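Side-chain contacts in putative Zn-dependent Alcohol Dehydrogenase (Rhodobacter sphaeroides, PDB 3IV6), which binds S-adenosylmethionine in a Rossmann-like alpha/beta fold and is probably a methyltransferase: residues F123-E126 with E127-A131; K171-P175 with S176-F180; T203-E206 with W207-R211; V230-A233 with R234-T238. One frame throughout, in Å; residues are numbered along the deposited sequence.

Contact 1: F123-E126 with E127-A131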
loop_
_atom_site.group_PDB
_atom_site.type_symbol
_atom_site.label_atom_id
_atom_site.label_comp_id
_atom_site.label_asym_id
_atom_site.label_seq_id
_atom_site.Cartn_x
_atom_site.Cartn_y
_atom_site.Cartn_z
ATOM N N PHE A 123 4.504 -4.597 -1.572
ATOM C CA PHE A 123 5.677 -5.181 -0.938
ATOM C C PHE A 123 5.978 -6.628 -1.309
ATOM O O PHE A 123 5.117 -7.396 -1.758
ATOM C CB PHE A 123 5.589 -5.099 0.599
ATOM C CG PHE A 123 5.355 -3.708 1.139
ATOM C CD1 PHE A 123 6.011 -2.598 0.581
ATOM C CD2 PHE A 123 4.506 -3.513 2.225
ATOM C CE1 PHE A 123 5.807 -1.328 1.044
ATOM C CE2 PHE A 123 4.298 -2.218 2.728
ATOM C CZ PHE A 123 4.961 -1.107 2.110
ATOM N N THR A 124 7.243 -6.984 -1.114
ATOM C CA THR A 124 7.647 -8.375 -0.989
ATOM C C THR A 124 7.320 -8.775 0.439
ATOM O O THR A 124 6.928 -7.933 1.250
ATOM C CB THR A 124 9.146 -8.557 -1.182
ATOM O OG1 THR A 124 9.868 -7.819 -0.178
ATOM C CG2 THR A 124 9.575 -8.166 -2.600
ATOM N N THR A 125 7.480 -10.050 0.757
ATOM C CA THR A 125 7.173 -10.523 2.095
ATOM C C THR A 125 8.067 -9.909 3.188
ATOM O O THR A 125 7.549 -9.411 4.176
ATOM C CB THR A 125 7.242 -12.030 2.147
ATOM O OG1 THR A 125 6.459 -12.550 1.074
ATOM C CG2 THR A 125 6.692 -12.531 3.458
ATOM N N GLU A 126 9.389 -9.950 3.037
ATOM C CA GLU A 126 10.249 -9.288 4.009
ATOM C C GLU A 126 10.064 -7.758 4.050
ATOM O O GLU A 126 10.247 -7.130 5.096
ATOM C CB GLU A 126 11.724 -9.628 3.775
ATOM C CG GLU A 126 12.277 -9.128 2.446
ATOM C CD GLU A 126 12.987 -7.765 2.536
ATOM O OE1 GLU A 126 13.115 -7.211 3.654
ATOM O OE2 GLU A 126 13.423 -7.247 1.475
ATOM N N GLU A 127 9.729 -7.143 2.927
ATOM C CA GLU A 127 9.395 -5.735 2.949
ATOM C C GLU A 127 8.089 -5.503 3.773
ATOM O O GLU A 127 8.015 -4.611 4.633
ATOM C CB GLU A 127 9.214 -5.217 1.531
ATOM C CG GLU A 127 10.386 -4.611 0.866
ATOM C CD GLU A 127 9.975 -3.747 -0.353
ATOM O OE1 GLU A 127 9.257 -4.260 -1.245
ATOM O OE2 GLU A 127 10.369 -2.546 -0.416
ATOM N N ALA A 128 7.063 -6.305 3.508
ATOM C CA ALA A 128 5.817 -6.188 4.255
ATOM C C ALA A 128 5.998 -6.410 5.751
ATOM O O ALA A 128 5.350 -5.731 6.558
ATOM C CB ALA A 128 4.718 -7.107 3.690
ATOM N N ARG A 129 6.867 -7.341 6.138
ATOM C CA ARG A 129 7.161 -7.526 7.567
ATOM C C ARG A 129 7.706 -6.226 8.166
ATOM O O ARG A 129 7.138 -5.692 9.094
ATOM C CB ARG A 129 8.131 -8.688 7.822
ATOM C CG ARG A 129 7.586 -10.028 7.478
ATOM C CD ARG A 129 8.682 -11.020 7.442
ATOM N NE ARG A 129 8.239 -12.326 6.955
ATOM C CZ ARG A 129 9.055 -13.228 6.416
ATOM N NH1 ARG A 129 10.356 -12.950 6.300
ATOM N NH2 ARG A 129 8.579 -14.392 5.984
ATOM N N ARG A 130 8.790 -5.699 7.605
ATOM C CA ARG A 130 9.308 -4.404 8.041
ATOM C C ARG A 130 8.232 -3.291 8.091
ATOM O O ARG A 130 8.178 -2.497 9.033
ATOM C CB ARG A 130 10.503 -3.995 7.172
ATOM C CG ARG A 130 11.795 -4.693 7.548
ATOM C CD ARG A 130 12.992 -4.076 6.840
ATOM N NE ARG A 130 13.041 -4.474 5.436
ATOM C CZ ARG A 130 13.012 -3.638 4.401
ATOM N NH1 ARG A 130 12.950 -2.316 4.580
ATOM N NH2 ARG A 130 13.062 -4.141 3.180
ATOM N N ALA A 131 7.388 -3.230 7.070
ATOM C CA ALA A 131 6.320 -2.242 7.042
ATOM C C ALA A 131 5.396 -2.359 8.256
ATOM O O ALA A 131 5.160 -1.369 8.941
ATOM C CB ALA A 131 5.519 -2.342 5.753
#
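With OG1 set between its backbone N and carbonyl carbon (chi1 61°), Thr124 can take the amide of Glu127; in Glu126, CG has the same setting (chi1 64°) and a bend at chi2 turns the carboxylate toward Arg130. Thr124 is the N-cap of helix 125-139: its OG1 accepts from Glu127 N at 3.2 Å. The return bond of this capping box, Thr124 N to Glu127 OE1 at 3.4 Å, is weak, and the same OE1 has a salt bridge to Lys10. One turn on, Arg130 comes alongside Glu126, pointing the same way. Arg130 NH2 reaches Glu126 OE1 at 3.1 Å and Arg130 NE reaches it at 3.3 Å, both on its syn side and from one face of the carboxylate, with that oxygen practically in the guanidinium plane; Arg130 NH1 donates to Thr100 O. Thr125 lays its CG2 over one face of the Arg129 guanidinium, 3.7 Å from Arg129 NH2, while its hydroxyl probably hydrogen-bonds to Asp177. Phe123, just ahead of the helix, lays its ring along the first turns, CE2 against Ala131 CB and CB against Ala128 CB at 3.8 Å, and also lines the S-adenosylmethionine pocket. With two acidic side chains in the first turn, the carboxylates would probably be favoured by the positive end of the helix, and the grip on Glu126 together with the Thr100 bond restricts how far the Arg130 guanidinium can turn.

Contact 2: K171-P175 with S176-F180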
loop_
_atom_site.group_PDB
_atom_site.type_symbol
_atom_site.label_atom_id
_atom_site.label_comp_id
_atom_site.label_asym_id
_atom_site.label_seq_id
_atom_site.Cartn_x
_atom_site.Cartn_y
_atom_site.Cartn_z
ATOM N N LYS A 171 11.460 -17.507 -14.364
ATOM C CA LYS A 171 12.450 -16.428 -14.340
ATOM C C LYS A 171 11.983 -15.164 -13.582
ATOM O O LYS A 171 12.806 -14.401 -13.076
ATOM C CB LYS A 171 12.892 -16.094 -15.780
ATOM C CG LYS A 171 13.840 -14.920 -15.924
ATOM C CD LYS A 171 14.089 -14.627 -17.391
ATOM C CE LYS A 171 14.618 -13.238 -17.601
ATOM N NZ LYS A 171 15.743 -13.079 -16.684
ATOM N N PHE A 172 10.670 -14.954 -13.515
ATOM C CA PHE A 172 10.099 -13.757 -12.899
ATOM C C PHE A 172 8.953 -14.043 -11.909
ATOM O O PHE A 172 8.356 -13.117 -11.350
ATOM C CB PHE A 172 9.631 -12.767 -13.969
ATOM C CG PHE A 172 8.437 -13.241 -14.770
ATOM C CD1 PHE A 172 8.600 -13.720 -16.056
ATOM C CD2 PHE A 172 7.149 -13.215 -14.235
ATOM C CE1 PHE A 172 7.500 -14.156 -16.806
ATOM C CE2 PHE A 172 6.041 -13.652 -14.978
ATOM C CZ PHE A 172 6.220 -14.122 -16.261
ATOM N N PHE A 173 8.642 -15.315 -11.690
ATOM C CA PHE A 173 7.655 -15.644 -10.688
ATOM C C PHE A 173 8.069 -16.816 -9.789
ATOM O O PHE A 173 8.324 -17.932 -10.258
ATOM C CB PHE A 173 6.307 -15.906 -11.343
ATOM C CG PHE A 173 5.263 -16.452 -10.392
ATOM C CD1 PHE A 173 4.692 -15.637 -9.408
ATOM C CD2 PHE A 173 4.832 -17.774 -10.490
ATOM C CE1 PHE A 173 3.710 -16.135 -8.542
ATOM C CE2 PHE A 173 3.857 -18.271 -9.627
ATOM C CZ PHE A 173 3.304 -17.448 -8.653
ATOM N N ASP A 174 8.136 -16.549 -8.490
ATOM C CA ASP A 174 8.581 -17.520 -7.492
ATOM C C ASP A 174 7.358 -18.077 -6.779
ATOM O O ASP A 174 6.716 -17.390 -6.001
ATOM C CB ASP A 174 9.558 -16.849 -6.505
ATOM C CG ASP A 174 10.033 -17.785 -5.390
ATOM O OD1 ASP A 174 9.494 -18.902 -5.269
ATOM O OD2 ASP A 174 10.944 -17.393 -4.618
ATOM N N PRO A 175 7.022 -19.329 -7.054
ATOM C CA PRO A 175 5.792 -19.934 -6.535
ATOM C C PRO A 175 5.864 -20.240 -5.050
ATOM O O PRO A 175 4.802 -20.381 -4.456
ATOM C CB PRO A 175 5.682 -21.237 -7.325
ATOM C CG PRO A 175 6.670 -21.105 -8.437
ATOM C CD PRO A 175 7.753 -20.237 -7.944
ATOM N N SER A 176 7.067 -20.337 -4.477
ATOM C CA SER A 176 7.249 -20.581 -3.043
ATOM C C SER A 176 6.398 -19.641 -2.177
ATOM O O SER A 176 5.712 -20.102 -1.245
ATOM C CB SER A 176 8.721 -20.446 -2.655
ATOM O OG SER A 176 9.085 -19.080 -2.578
ATOM N N ASP A 177 6.456 -18.339 -2.484
ATOM C CA ASP A 177 5.607 -17.344 -1.814
ATOM C C ASP A 177 4.848 -16.426 -2.772
ATOM O O ASP A 177 4.323 -15.388 -2.345
ATOM C CB ASP A 177 6.401 -16.467 -0.826
ATOM C CG ASP A 177 7.459 -15.591 -1.510
ATOM O OD1 ASP A 177 7.903 -15.912 -2.641
ATOM O OD2 ASP A 177 7.858 -14.575 -0.889
ATOM N N LYS A 178 4.814 -16.785 -4.054
ATOM C CA LYS A 178 4.060 -16.022 -5.036
ATOM C C LYS A 178 4.567 -14.569 -5.240
ATOM O O LYS A 178 3.796 -13.606 -5.200
ATOM C CB LYS A 178 2.572 -16.068 -4.681
ATOM C CG LYS A 178 2.101 -17.507 -4.426
ATOM C CD LYS A 178 0.701 -17.576 -3.833
ATOM C CE LYS A 178 0.714 -17.371 -2.335
ATOM N NZ LYS A 178 -0.683 -17.440 -1.773
ATOM N N THR A 179 5.860 -14.423 -5.488
ATOM C CA THR A 179 6.386 -13.107 -5.769
ATOM C C THR A 179 6.643 -12.937 -7.249
ATOM O O THR A 179 7.271 -13.777 -7.861
ATOM C CB THR A 179 7.705 -12.866 -5.033
ATOM O OG1 THR A 179 7.530 -13.154 -3.648
ATOM C CG2 THR A 179 8.139 -11.435 -5.163
ATOM N N PHE A 180 6.159 -11.838 -7.817
ATOM C CA PHE A 180 6.452 -11.487 -9.195
ATOM C C PHE A 180 7.584 -10.468 -9.311
ATOM O O PHE A 180 7.667 -9.536 -8.511
ATOM C CB PHE A 180 5.223 -10.901 -9.841
ATOM C CG PHE A 180 4.184 -11.913 -10.207
ATOM C CD1 PHE A 180 4.332 -12.707 -11.333
ATOM C CD2 PHE A 180 3.036 -12.034 -9.456
ATOM C CE1 PHE A 180 3.371 -13.614 -11.681
ATOM C CE2 PHE A 180 2.071 -12.957 -9.797
ATOM C CZ PHE A 180 2.241 -13.744 -10.912
#
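The rings of Phe173 and Phe180 stack in an offset manner across a tight beta hairpin, centroids 4.4 Å apart and planes at 29°. They belong to a non-hydrogen-bonded antiparallel pair and rise from the same face of the sheet, their side chains crossing at a slant so that CD1 of Phe173 lies over the centre of the Phe180 ring. Phe172 runs alongside Phe180 and offers its ring edge, CD2 to Phe180 CD1 at 4.1 Å. Cutting Phe180 back to an alanine removes the stacking partner of Phe173, whose ring would probably be freer to turn, and would probably open a gap beside Phe172. On the other face, Asp174 organises the turn: its OD1 accepts from Ser176 N (2.9 Å), closing an Asx turn, and from Ser176 OG (2.7 Å), both donors arriving from one face of the carboxylate. Lys178 and Thr179 together face Asp174 in a G1 beta bulge; Asp174 O takes Thr179 N at 3.1 Å and, weakly, Lys178 N, whereas Asp174 N gives a straight bond to Thr179 O at 3.0 Å. Strand 179-181 runs between 173-174 and 213-215, and helix 154-164 packs on Phe180 through Leu159 and Ile160.

Contact 3: T203-E206 with W207-R211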
loop_
_atom_site.group_PDB
_atom_site.type_symbol
_atom_site.label_atom_id
_atom_site.label_comp_id
_atom_site.label_asym_id
_atom_site.label_seq_id
_atom_site.Cartn_x
_atom_site.Cartn_y
_atom_site.Cartn_z
ATOM N N THR A 203 3.154 4.368 -19.896
ATOM C CA THR A 203 3.252 4.767 -18.511
ATOM C C THR A 203 3.058 3.542 -17.616
ATOM O O THR A 203 3.750 3.396 -16.605
ATOM C CB THR A 203 2.348 5.968 -18.158
ATOM O OG1 THR A 203 2.664 7.064 -19.016
ATOM C CG2 THR A 203 2.624 6.442 -16.745
ATOM N N LEU A 204 2.203 2.617 -18.021
ATOM C CA LEU A 204 1.988 1.437 -17.200
ATOM C C LEU A 204 3.248 0.596 -17.121
ATOM O O LEU A 204 3.789 0.360 -16.023
ATOM C CB LEU A 204 0.795 0.627 -17.705
ATOM C CG LEU A 204 -0.513 1.358 -17.396
ATOM C CD1 LEU A 204 -1.756 0.600 -17.871
ATOM C CD2 LEU A 204 -0.574 1.646 -15.889
ATOM N N LEU A 205 3.703 0.168 -18.298
ATOM C CA LEU A 205 4.885 -0.655 -18.468
ATOM C C LEU A 205 5.982 -0.138 -17.596
ATOM O O LEU A 205 6.597 -0.902 -16.856
ATOM C CB LEU A 205 5.359 -0.608 -19.914
ATOM C CG LEU A 205 6.483 -1.582 -20.290
ATOM C CD1 LEU A 205 5.893 -2.963 -20.379
ATOM C CD2 LEU A 205 7.170 -1.209 -21.595
ATOM N N GLU A 206 6.243 1.163 -17.664
ATOM C CA GLU A 206 7.362 1.708 -16.905
ATOM C C GLU A 206 7.123 1.638 -15.398
ATOM O O GLU A 206 7.997 1.217 -14.631
ATOM C CB GLU A 206 7.703 3.129 -17.359
ATOM C CG GLU A 206 9.043 3.678 -16.799
ATOM C CD GLU A 206 10.255 2.792 -17.148
ATOM O OE1 GLU A 206 10.188 2.018 -18.153
ATOM O OE2 GLU A 206 11.265 2.873 -16.409
ATOM N N TRP A 207 5.923 2.044 -14.981
ATOM C CA TRP A 207 5.462 1.887 -13.607
ATOM C C TRP A 207 5.649 0.457 -13.088
ATOM O O TRP A 207 6.149 0.232 -11.990
ATOM C CB TRP A 207 3.998 2.199 -13.628
ATOM C CG TRP A 207 3.338 2.311 -12.325
ATOM C CD1 TRP A 207 3.805 2.939 -11.214
ATOM C CD2 TRP A 207 2.048 1.818 -12.004
ATOM N NE1 TRP A 207 2.883 2.846 -10.207
ATOM C CE2 TRP A 207 1.790 2.165 -10.673
ATOM C CE3 TRP A 207 1.083 1.105 -12.720
ATOM C CZ2 TRP A 207 0.604 1.833 -10.038
ATOM C CZ3 TRP A 207 -0.105 0.771 -12.082
ATOM C CH2 TRP A 207 -0.327 1.131 -10.756
ATOM N N TYR A 208 5.232 -0.515 -13.884
ATOM C CA TYR A 208 5.418 -1.906 -13.499
ATOM C C TYR A 208 6.893 -2.282 -13.363
ATOM O O TYR A 208 7.271 -2.926 -12.396
ATOM C CB TYR A 208 4.675 -2.849 -14.463
ATOM C CG TYR A 208 3.294 -3.188 -13.956
ATOM C CD1 TYR A 208 3.120 -4.140 -12.949
ATOM C CD2 TYR A 208 2.164 -2.521 -14.424
ATOM C CE1 TYR A 208 1.877 -4.441 -12.446
ATOM C CE2 TYR A 208 0.891 -2.812 -13.910
ATOM C CZ TYR A 208 0.761 -3.778 -12.922
ATOM O OH TYR A 208 -0.484 -4.092 -12.396
ATOM N N ARG A 209 7.705 -1.876 -14.334
ATOM C CA ARG A 209 9.121 -2.226 -14.345
ATOM C C ARG A 209 9.851 -1.606 -13.159
ATOM O O ARG A 209 10.766 -2.208 -12.597
ATOM C CB ARG A 209 9.772 -1.780 -15.655
ATOM C CG ARG A 209 9.497 -2.703 -16.831
ATOM C CD ARG A 209 9.805 -2.020 -18.154
ATOM N NE ARG A 209 10.960 -1.134 -18.055
ATOM C CZ ARG A 209 12.200 -1.482 -18.384
ATOM N NH1 ARG A 209 12.449 -2.704 -18.836
ATOM N NH2 ARG A 209 13.191 -0.611 -18.262
ATOM N N ARG A 210 9.441 -0.399 -12.784
ATOM C CA ARG A 210 10.076 0.320 -11.684
ATOM C C ARG A 210 9.580 -0.189 -10.334
ATOM O O ARG A 210 10.142 0.144 -9.291
ATOM C CB ARG A 210 9.819 1.823 -11.807
ATOM C CG ARG A 210 10.326 2.435 -13.103
ATOM C CD ARG A 210 10.370 3.952 -13.016
ATOM N NE ARG A 210 11.031 4.548 -14.173
ATOM C CZ ARG A 210 11.127 5.855 -14.388
ATOM N NH1 ARG A 210 10.602 6.711 -13.523
ATOM N NH2 ARG A 210 11.747 6.308 -15.469
ATOM N N ARG A 211 8.526 -0.996 -10.363
ATOM C CA ARG A 211 7.826 -1.385 -9.144
ATOM C C ARG A 211 8.535 -2.540 -8.445
ATOM O O ARG A 211 8.291 -2.811 -7.270
ATOM C CB ARG A 211 6.378 -1.769 -9.457
ATOM C CG ARG A 211 5.348 -0.777 -8.942
ATOM C CD ARG A 211 4.032 -0.909 -9.693
ATOM N NE ARG A 211 3.260 -2.064 -9.243
ATOM C CZ ARG A 211 1.958 -2.221 -9.457
ATOM N NH1 ARG A 211 1.276 -1.295 -10.116
ATOM N NH2 ARG A 211 1.338 -3.305 -9.012
HETATM O O HOH W 1 14.257 1.260 -16.197
#
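Glu206 meets two guanidinium groups, each at its edge, Arg209 through OE1 and Arg210 through OE2. The planes differ sharply: the carboxylate stands nearly perpendicular to the Arg210 guanidinium, at 88°, but only 44° from that of Arg209. Among the rings, Trp207 has Arg211 NH1 over one face, toward the rim; the same nitrogen lies over a face of Tyr208, whose edge is met by Leu204 O. Leu204 lies beside Trp207, pointing the same way, and touches its CE3 with CD2 at 3.6 Å. Further rings, those of Trp14 and His196, pack edge-to-face with Trp207, as Phe182 does with Tyr208.

The carboxylate of Glu206 is placed by an extended start, CG anti to the backbone N (chi1 -169°), followed by a bend at chi2 that carries it along helix 201-210. OE2 uses its anti lone pair for Arg210 NE, at 2.8 Å. Arg209 NE comes to OE1 from above the carboxylate plane, at 3.2 Å, its chain bent at chi3 on the way. Water 1 adds weak links between Glu206 OE2 and Arg209 NH2. These bonds span three and four residues, so a single acidic side chain ties together two successive arginines one turn further on.

By binding one arginine with each oxygen, Glu206 would probably offset part of the positive charge of Arg209 and Arg210, while Arg211 is paired with Glu214, and the two salt bridges limit rotation of the Glu206 carboxylate.

Contact 4: V230-A233 with R234-T238; sequences VVNA and RGYVT
Asn232 OD1 accepts from Val237 N at 2.7 Å, a short bond with the donor nearly along the C=O axis. It closes the loop that leads from helix 219-226 into strand 237-244, an edge strand of the seven-stranded sheet whose order is that of class I methyltransferases. Within the loop, residues 232 to 235 make a beta turn, held weakly by Gly235 N to Asn232 O at 3.3 Å.

The Asn232 amide works with both ends. CG lies beside the backbone N (chi1 -70°), which sends OD1 across the turn to the backbone of Val237 while ND2 donates back to the carbonyls of Leu226 and His228. OD1 also sits at the edge of the Tyr236 ring, 3.6 Å from CD1, with the amide and ring planes 34° apart. With a leucine instead of Asn232, Val237 N would probably lose its acceptor and the carbonyls of Leu226 and His228 this donor, so that the loop could swing away from the strand.

Val237 turns toward the first half of the loop, where its CG2 meets Val231 CG1 at 4.1 Å. The two valines also rest on helix 125-139, Val231 against Cys132 and Val237 against Leu136. Gly235 has a phi of 120° and an extended psi, at which a CB would collide with the carbonyl oxygen of Arg234, so glycine suits the position. Water 2 bridges the bend, donating to Val231 O and to Gly235 O at 2.7 Å each and accepting from Arg234 N at 2.9 Å.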
loop_
_atom_site.group_PDB
_atom_site.type_symbol
_atom_site.label_atom_id
_atom_site.label_comp_id
_atom_site.label_asym_id
_atom_site.label_seq_id
_atom_site.Cartn_x
_atom_site.Cartn_y
_atom_site.Cartn_z
ATOM N N VAL A 230 9.591 -11.316 12.977
ATOM C CA VAL A 230 10.107 -9.980 12.703
ATOM C C VAL A 230 9.125 -8.908 13.164
ATOM O O VAL A 230 9.532 -7.831 13.655
ATOM C CB VAL A 230 10.452 -9.792 11.200
ATOM C CG1 VAL A 230 10.705 -8.308 10.850
ATOM C CG2 VAL A 230 11.638 -10.580 10.858
ATOM N N VAL A 231 7.833 -9.214 13.016
ATOM C CA VAL A 231 6.782 -8.269 13.376
ATOM C C VAL A 231 6.430 -8.341 14.858
ATOM O O VAL A 231 5.838 -7.421 15.409
ATOM C CB VAL A 231 5.513 -8.442 12.501
ATOM C CG1 VAL A 231 4.494 -7.345 12.808
ATOM C CG2 VAL A 231 5.885 -8.413 11.026
ATOM N N ASN A 232 6.802 -9.434 15.506
ATOM C CA ASN A 232 6.533 -9.570 16.927
ATOM C C ASN A 232 7.792 -9.406 17.752
ATOM O O ASN A 232 7.824 -9.669 18.966
ATOM C CB ASN A 232 5.850 -10.894 17.201
ATOM C CG ASN A 232 4.458 -10.912 16.665
ATOM O OD1 ASN A 232 3.503 -10.579 17.376
ATOM N ND2 ASN A 232 4.330 -11.234 15.375
ATOM N N ALA A 233 8.820 -8.931 17.069
ATOM C CA ALA A 233 10.128 -8.789 17.667
ATOM C C ALA A 233 10.071 -7.778 18.800
ATOM O O ALA A 233 10.926 -7.797 19.689
ATOM C CB ALA A 233 11.168 -8.379 16.618
ATOM N N ARG A 234 9.074 -6.896 18.784
ATOM C CA ARG A 234 9.018 -5.865 19.815
ATOM C C ARG A 234 7.695 -5.869 20.577
ATOM O O ARG A 234 7.155 -4.823 20.906
ATOM C CB ARG A 234 9.399 -4.481 19.254
ATOM C CG ARG A 234 10.760 -4.482 18.495
ATOM C CD ARG A 234 11.516 -3.132 18.497
ATOM N NE ARG A 234 11.283 -2.285 17.313
ATOM C CZ ARG A 234 12.169 -2.062 16.332
ATOM N NH1 ARG A 234 13.373 -2.630 16.356
ATOM N NH2 ARG A 234 11.852 -1.261 15.316
ATOM N N GLY A 235 7.196 -7.059 20.896
ATOM C CA GLY A 235 5.928 -7.170 21.592
ATOM C C GLY A 235 4.983 -7.952 20.720
ATOM O O GLY A 235 5.157 -7.991 19.506
ATOM N N TYR A 236 3.988 -8.590 21.311
ATOM C CA TYR A 236 3.156 -9.467 20.512
ATOM C C TYR A 236 1.925 -8.777 19.942
ATOM O O TYR A 236 1.247 -7.982 20.619
ATOM C CB TYR A 236 2.793 -10.716 21.297
ATOM C CG TYR A 236 3.950 -11.690 21.449
ATOM C CD1 TYR A 236 4.463 -12.365 20.343
ATOM C CD2 TYR A 236 4.524 -11.945 22.693
ATOM C CE1 TYR A 236 5.523 -13.258 20.467
ATOM C CE2 TYR A 236 5.577 -12.833 22.829
ATOM C CZ TYR A 236 6.079 -13.492 21.709
ATOM O OH TYR A 236 7.133 -14.392 21.816
ATOM N N VAL A 237 1.656 -9.109 18.682
ATOM C CA VAL A 237 0.614 -8.487 17.865
ATOM C C VAL A 237 -0.716 -9.210 17.959
ATOM O O VAL A 237 -0.768 -10.425 18.111
ATOM C CB VAL A 237 1.082 -8.507 16.409
ATOM C CG1 VAL A 237 -0.049 -8.248 15.443
ATOM C CG2 VAL A 237 2.259 -7.550 16.219
ATOM N N THR A 238 -1.804 -8.464 17.844
ATOM C CA THR A 238 -3.133 -9.016 18.059
ATOM C C THR A 238 -4.014 -8.675 16.872
ATOM O O THR A 238 -4.230 -7.516 16.570
ATOM C CB THR A 238 -3.761 -8.379 19.307
ATOM O OG1 THR A 238 -2.938 -8.653 20.452
ATOM C CG2 THR A 238 -5.200 -8.849 19.523
HETATM O O HOH W 2 6.394 -6.288 17.758
#

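Overall arrangement
Contact 1 is the piece that touches two of the others. Its Thr125 OG1 lies 3.1 Å from Asp177 OD2 in the hairpin of contact 2, probably a hydrogen bond, and its Arg129 O packs on Val231 CG2 of contact 4 at 3.6 Å. It also borders the bound S-adenosylmethionine: the Phe123 side chain is about 4 Å from it, against about 7 Å for the Trp207 side chain of contact 3. Contact 3 stays separate, its nearest atoms about 6 Å from contact 1 and about 7 Å from contact 2. Contacts 3 and 4 lie on opposite sides of the chain's centre, their own centres about 34 Å apart.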